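TssK (Serratia sp. FS14, PDB 5Y0E) is a baseplate component of the bacterial type VI secretion system, probably helping to assemble the platform from which the secretion tail is built. Local coordinates at residues T53-A65 with F77-I89. Residues are numbered along the deposited sequence; the frame is centred on the assembly and turned at random.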
loop_
_atom_site.group_PDB
_atom_site.type_symbol
_atom_site.label_atom_id
_atom_site.label_comp_id
_atom_site.label_asym_id
_atom_site.label_seq_id
_atom_site.Cartn_x
_atom_site.Cartn_y
_atom_site.Cartn_z
ATOM N N THR A 53 8.946 -2.589 35.641
ATOM C CA THR A 53 9.343 -2.640 37.040
ATOM C C THR A 53 8.463 -3.597 37.832
ATOM O O THR A 53 8.961 -4.369 38.650
ATOM C CB THR A 53 9.289 -1.240 37.641
ATOM O OG1 THR A 53 7.936 -0.925 37.972
ATOM C CG2 THR A 53 9.776 -0.218 36.639
ATOM N N LEU A 54 7.160 -3.579 37.595
ATOM C CA LEU A 54 6.299 -4.500 38.319
ATOM C C LEU A 54 6.369 -5.919 37.794
ATOM O O LEU A 54 5.836 -6.824 38.439
ATOM C CB LEU A 54 4.850 -4.033 38.280
ATOM C CG LEU A 54 4.290 -3.544 39.614
ATOM C CD1 LEU A 54 4.913 -2.235 40.008
ATOM C CD2 LEU A 54 2.791 -3.404 39.528
ATOM N N LEU A 55 6.985 -6.139 36.637
ATOM C CA LEU A 55 7.144 -7.505 36.171
ATOM C C LEU A 55 7.889 -8.330 37.187
ATOM O O LEU A 55 7.703 -9.546 37.266
ATOM C CB LEU A 55 7.893 -7.532 34.855
ATOM C CG LEU A 55 6.977 -7.297 33.683
ATOM C CD1 LEU A 55 7.803 -7.279 32.448
ATOM C CD2 LEU A 55 5.966 -8.403 33.644
ATOM N N ARG A 56 8.713 -7.680 37.986
ATOM C CA ARG A 56 9.580 -8.363 38.919
ATOM C C ARG A 56 8.859 -8.830 40.158
ATOM O O ARG A 56 9.506 -9.323 41.079
ATOM C CB ARG A 56 10.718 -7.442 39.302
ATOM C CG ARG A 56 11.139 -6.606 38.126
ATOM C CD ARG A 56 12.459 -5.941 38.350
ATOM N NE ARG A 56 12.402 -4.958 39.416
ATOM C CZ ARG A 56 13.075 -3.812 39.397
ATOM N NH1 ARG A 56 13.837 -3.513 38.353
ATOM N NH2 ARG A 56 12.981 -2.957 40.410
ATOM N N GLN A 57 7.546 -8.704 40.217
ATOM C CA GLN A 57 6.828 -9.184 41.387
ATOM C C GLN A 57 5.666 -10.076 40.991
ATOM O O GLN A 57 4.700 -10.212 41.740
ATOM C CB GLN A 57 6.339 -8.021 42.236
ATOM C CG GLN A 57 7.180 -6.788 42.078
ATOM C CD GLN A 57 6.559 -5.582 42.760
ATOM O OE1 GLN A 57 5.438 -5.656 43.263
ATOM N NE2 GLN A 57 7.272 -4.456 42.762
ATOM N N GLY A 58 5.744 -10.692 39.820
ATOM C CA GLY A 58 4.658 -11.540 39.406
ATOM C C GLY A 58 3.419 -10.784 39.041
ATOM O O GLY A 58 2.327 -11.347 39.077
ATOM N N LYS A 59 3.560 -9.520 38.681
ATOM C CA LYS A 59 2.428 -8.676 38.342
ATOM C C LYS A 59 2.543 -8.220 36.897
ATOM O O LYS A 59 3.614 -7.789 36.454
ATOM C CB LYS A 59 2.347 -7.468 39.287
ATOM C CG LYS A 59 1.879 -7.820 40.711
ATOM C CD LYS A 59 1.953 -6.631 41.648
ATOM C CE LYS A 59 1.799 -7.044 43.111
ATOM N NZ LYS A 59 0.407 -7.401 43.491
ATOM N N ILE A 60 1.444 -8.339 36.168
ATOM C CA ILE A 60 1.268 -7.651 34.898
ATOM C C ILE A 60 0.566 -6.330 35.165
ATOM O O ILE A 60 -0.552 -6.306 35.680
ATOM C CB ILE A 60 0.455 -8.497 33.918
ATOM C CG1 ILE A 60 1.185 -9.797 33.611
ATOM C CG2 ILE A 60 0.203 -7.701 32.664
ATOM C CD1 ILE A 60 2.577 -9.561 33.172
ATOM N N ALA A 61 1.208 -5.236 34.804
ATOM C CA ALA A 61 0.616 -3.926 34.972
ATOM C C ALA A 61 0.816 -3.086 33.719
ATOM O O ALA A 61 1.901 -3.068 33.137
ATOM C CB ALA A 61 1.213 -3.224 36.180
ATOM N N LEU A 62 -0.224 -2.364 33.327
ATOM C CA LEU A 62 -0.154 -1.446 32.199
ATOM C C LEU A 62 0.047 -0.029 32.703
ATOM O O LEU A 62 -0.817 0.506 33.386
ATOM C CB LEU A 62 -1.423 -1.523 31.367
ATOM C CG LEU A 62 -1.695 -2.938 30.923
ATOM C CD1 LEU A 62 -2.937 -2.995 30.089
ATOM C CD2 LEU A 62 -0.506 -3.427 30.155
ATOM N N ASN A 63 1.180 0.578 32.358
ATOM C CA ASN A 63 1.356 2.008 32.604
ATOM C C ASN A 63 0.264 2.826 31.917
ATOM O O ASN A 63 -0.330 3.721 32.520
ATOM C CB ASN A 63 2.730 2.463 32.108
ATOM C CG ASN A 63 3.838 2.190 33.094
ATOM O OD1 ASN A 63 3.635 2.225 34.300
ATOM N ND2 ASN A 63 5.031 1.939 32.580
ATOM N N ALA A 64 -0.009 2.529 30.651
ATOM C CA ALA A 64 -0.893 3.316 29.809
ATOM C C ALA A 64 -1.314 2.454 28.632
ATOM O O ALA A 64 -0.613 1.516 28.262
ATOM C CB ALA A 64 -0.202 4.585 29.318
ATOM N N ALA A 65 -2.456 2.786 28.042
ATOM C CA ALA A 65 -2.920 2.088 26.853
ATOM C C ALA A 65 -4.075 2.859 26.235
ATOM O O ALA A 65 -4.779 3.597 26.919
ATOM C CB ALA A 65 -3.360 0.666 27.182
ATOM N N PHE A 77 -6.206 5.262 28.990
ATOM C CA PHE A 77 -5.884 5.494 30.386
ATOM C C PHE A 77 -4.392 5.701 30.519
ATOM O O PHE A 77 -3.616 5.356 29.635
ATOM C CB PHE A 77 -6.361 4.357 31.297
ATOM C CG PHE A 77 -5.673 3.037 31.065
ATOM C CD1 PHE A 77 -4.380 2.812 31.504
ATOM C CD2 PHE A 77 -6.335 2.011 30.441
ATOM C CE1 PHE A 77 -3.761 1.608 31.298
ATOM C CE2 PHE A 77 -5.722 0.797 30.240
ATOM C CZ PHE A 77 -4.433 0.598 30.668
ATOM N N SER A 78 -3.999 6.268 31.648
ATOM C CA SER A 78 -2.591 6.478 31.924
ATOM C C SER A 78 -2.415 6.669 33.415
ATOM O O SER A 78 -3.270 7.237 34.086
ATOM C CB SER A 78 -2.038 7.678 31.178
ATOM O OG SER A 78 -0.713 7.910 31.586
ATOM N N GLY A 79 -1.305 6.176 33.928
ATOM C CA GLY A 79 -1.069 6.281 35.344
ATOM C C GLY A 79 -1.751 5.187 36.124
ATOM O O GLY A 79 -2.831 4.723 35.767
ATOM N N ALA A 80 -1.121 4.799 37.226
ATOM C CA ALA A 80 -1.650 3.728 38.053
ATOM C C ALA A 80 -3.025 4.059 38.601
ATOM O O ALA A 80 -3.809 3.152 38.878
ATOM C CB ALA A 80 -0.680 3.436 39.189
ATOM N N GLN A 81 -3.338 5.342 38.765
ATOM C CA GLN A 81 -4.649 5.736 39.265
ATOM C C GLN A 81 -5.764 5.264 38.348
ATOM O O GLN A 81 -6.844 4.905 38.818
ATOM C CB GLN A 81 -4.725 7.253 39.419
ATOM C CG GLN A 81 -3.472 7.908 39.991
ATOM C CD GLN A 81 -2.370 8.109 38.957
ATOM O OE1 GLN A 81 -2.177 7.281 38.080
ATOM N NE2 GLN A 81 -1.649 9.218 39.060
ATOM N N GLN A 82 -5.520 5.244 37.039
ATOM C CA GLN A 82 -6.547 4.853 36.083
ATOM C C GLN A 82 -6.342 3.478 35.483
ATOM O O GLN A 82 -7.316 2.878 35.024
ATOM C CB GLN A 82 -6.627 5.861 34.935
ATOM C CG GLN A 82 -6.175 7.234 35.301
ATOM C CD GLN A 82 -6.040 8.137 34.088
ATOM O OE1 GLN A 82 -5.943 7.667 32.970
ATOM N NE2 GLN A 82 -6.034 9.437 34.310
ATOM N N ALA A 83 -5.150 2.949 35.518
ATOM C CA ALA A 83 -4.985 1.645 34.962
ATOM C C ALA A 83 -5.767 0.594 35.701
ATOM O O ALA A 83 -6.058 0.663 36.877
ATOM C CB ALA A 83 -3.530 1.283 34.952
ATOM N N PRO A 84 -6.003 -0.506 35.042
ATOM C CA PRO A 84 -6.672 -1.607 35.700
ATOM C C PRO A 84 -5.793 -2.207 36.782
ATOM O O PRO A 84 -4.575 -2.150 36.732
ATOM C CB PRO A 84 -6.808 -2.623 34.589
ATOM C CG PRO A 84 -6.733 -1.841 33.363
ATOM C CD PRO A 84 -5.740 -0.792 33.643
ATOM N N ALA A 85 -6.442 -2.829 37.748
ATOM C CA ALA A 85 -5.768 -3.494 38.835
ATOM C C ALA A 85 -4.786 -4.474 38.287
ATOM O O ALA A 85 -5.118 -5.276 37.464
ATOM C CB ALA A 85 -6.770 -4.233 39.677
ATOM N N PRO A 86 -3.551 -4.411 38.745
ATOM C CA PRO A 86 -2.550 -5.338 38.256
ATOM C C PRO A 86 -2.892 -6.779 38.526
ATOM O O PRO A 86 -3.528 -7.146 39.489
ATOM C CB PRO A 86 -1.305 -4.905 38.991
ATOM C CG PRO A 86 -1.504 -3.459 39.156
ATOM C CD PRO A 86 -2.942 -3.329 39.508
ATOM N N LEU A 87 -2.433 -7.622 37.632
ATOM C CA LEU A 87 -2.734 -9.008 37.730
ATOM C C LEU A 87 -1.598 -9.823 38.241
ATOM O O LEU A 87 -0.559 -9.899 37.634
ATOM C CB LEU A 87 -3.143 -9.519 36.376
ATOM C CG LEU A 87 -3.511 -10.968 36.268
ATOM C CD1 LEU A 87 -4.855 -11.194 36.887
ATOM C CD2 LEU A 87 -3.564 -11.326 34.809
ATOM N N ALA A 88 -1.807 -10.410 39.402
ATOM C CA ALA A 88 -0.829 -11.310 39.984
ATOM C C ALA A 88 -0.901 -12.651 39.286
ATOM O O ALA A 88 -1.983 -13.174 39.022
ATOM C CB ALA A 88 -1.086 -11.486 41.476
ATOM N N ILE A 89 0.262 -13.159 38.951
ATOM C CA ILE A 89 0.363 -14.422 38.280
ATOM C C ILE A 89 0.742 -15.441 39.318
ATOM O O ILE A 89 1.666 -15.259 40.070
ATOM C CB ILE A 89 1.404 -14.367 37.168
ATOM C CG1 ILE A 89 0.938 -13.441 36.068
ATOM C CG2 ILE A 89 1.577 -15.726 36.553
ATOM C CD1 ILE A 89 -0.363 -13.875 35.452
#
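Gly58 O takes the N-H of Ile89 at 2.8 Å, with the donor close to the extension of the carbonyl bond (C=O...N 165°). Next to it, Ile60 and Leu87 form an antiparallel hydrogen-bonded pair: Ile60 N reaches Leu87 O at 2.9 Å, and Leu87 N returns a bond to Ile60 O. A second ladder runs through Ala65 and Phe77, whose backbones also bond in both directions, and ends where Gly79 N meets Asn63 O at 3.0 Å, a bent bond (136° at the hydrogen).

Between the ladders the backbones are wider apart, Leu62 CA lying 6.4 Å from Ala83 CA, and Pro86 CG packs on Ala61 CB at 4.0 Å. Within the second ladder, chi1 of 66° sets Phe77 CG between its backbone N and carbonyl carbon, and the ring swings back over the partner strand. Phe77 CZ touches Ala65 CB at 3.6 Å, while Leu62 CB meets the ring edge in plane, 3.7 Å from Phe77 CZ. Ala65 N lies over one face and Pro84 CD over the opposite one.

Strands 59-60 and 87-88 form a separate two-stranded sheet, Ile60 and Ile89 packing on Leu180; Ala65-Phe77 belongs to hairpin 62-68/74-78, which strand 44-50 extends, and Leu62 and Phe77 pack against strand 142-155.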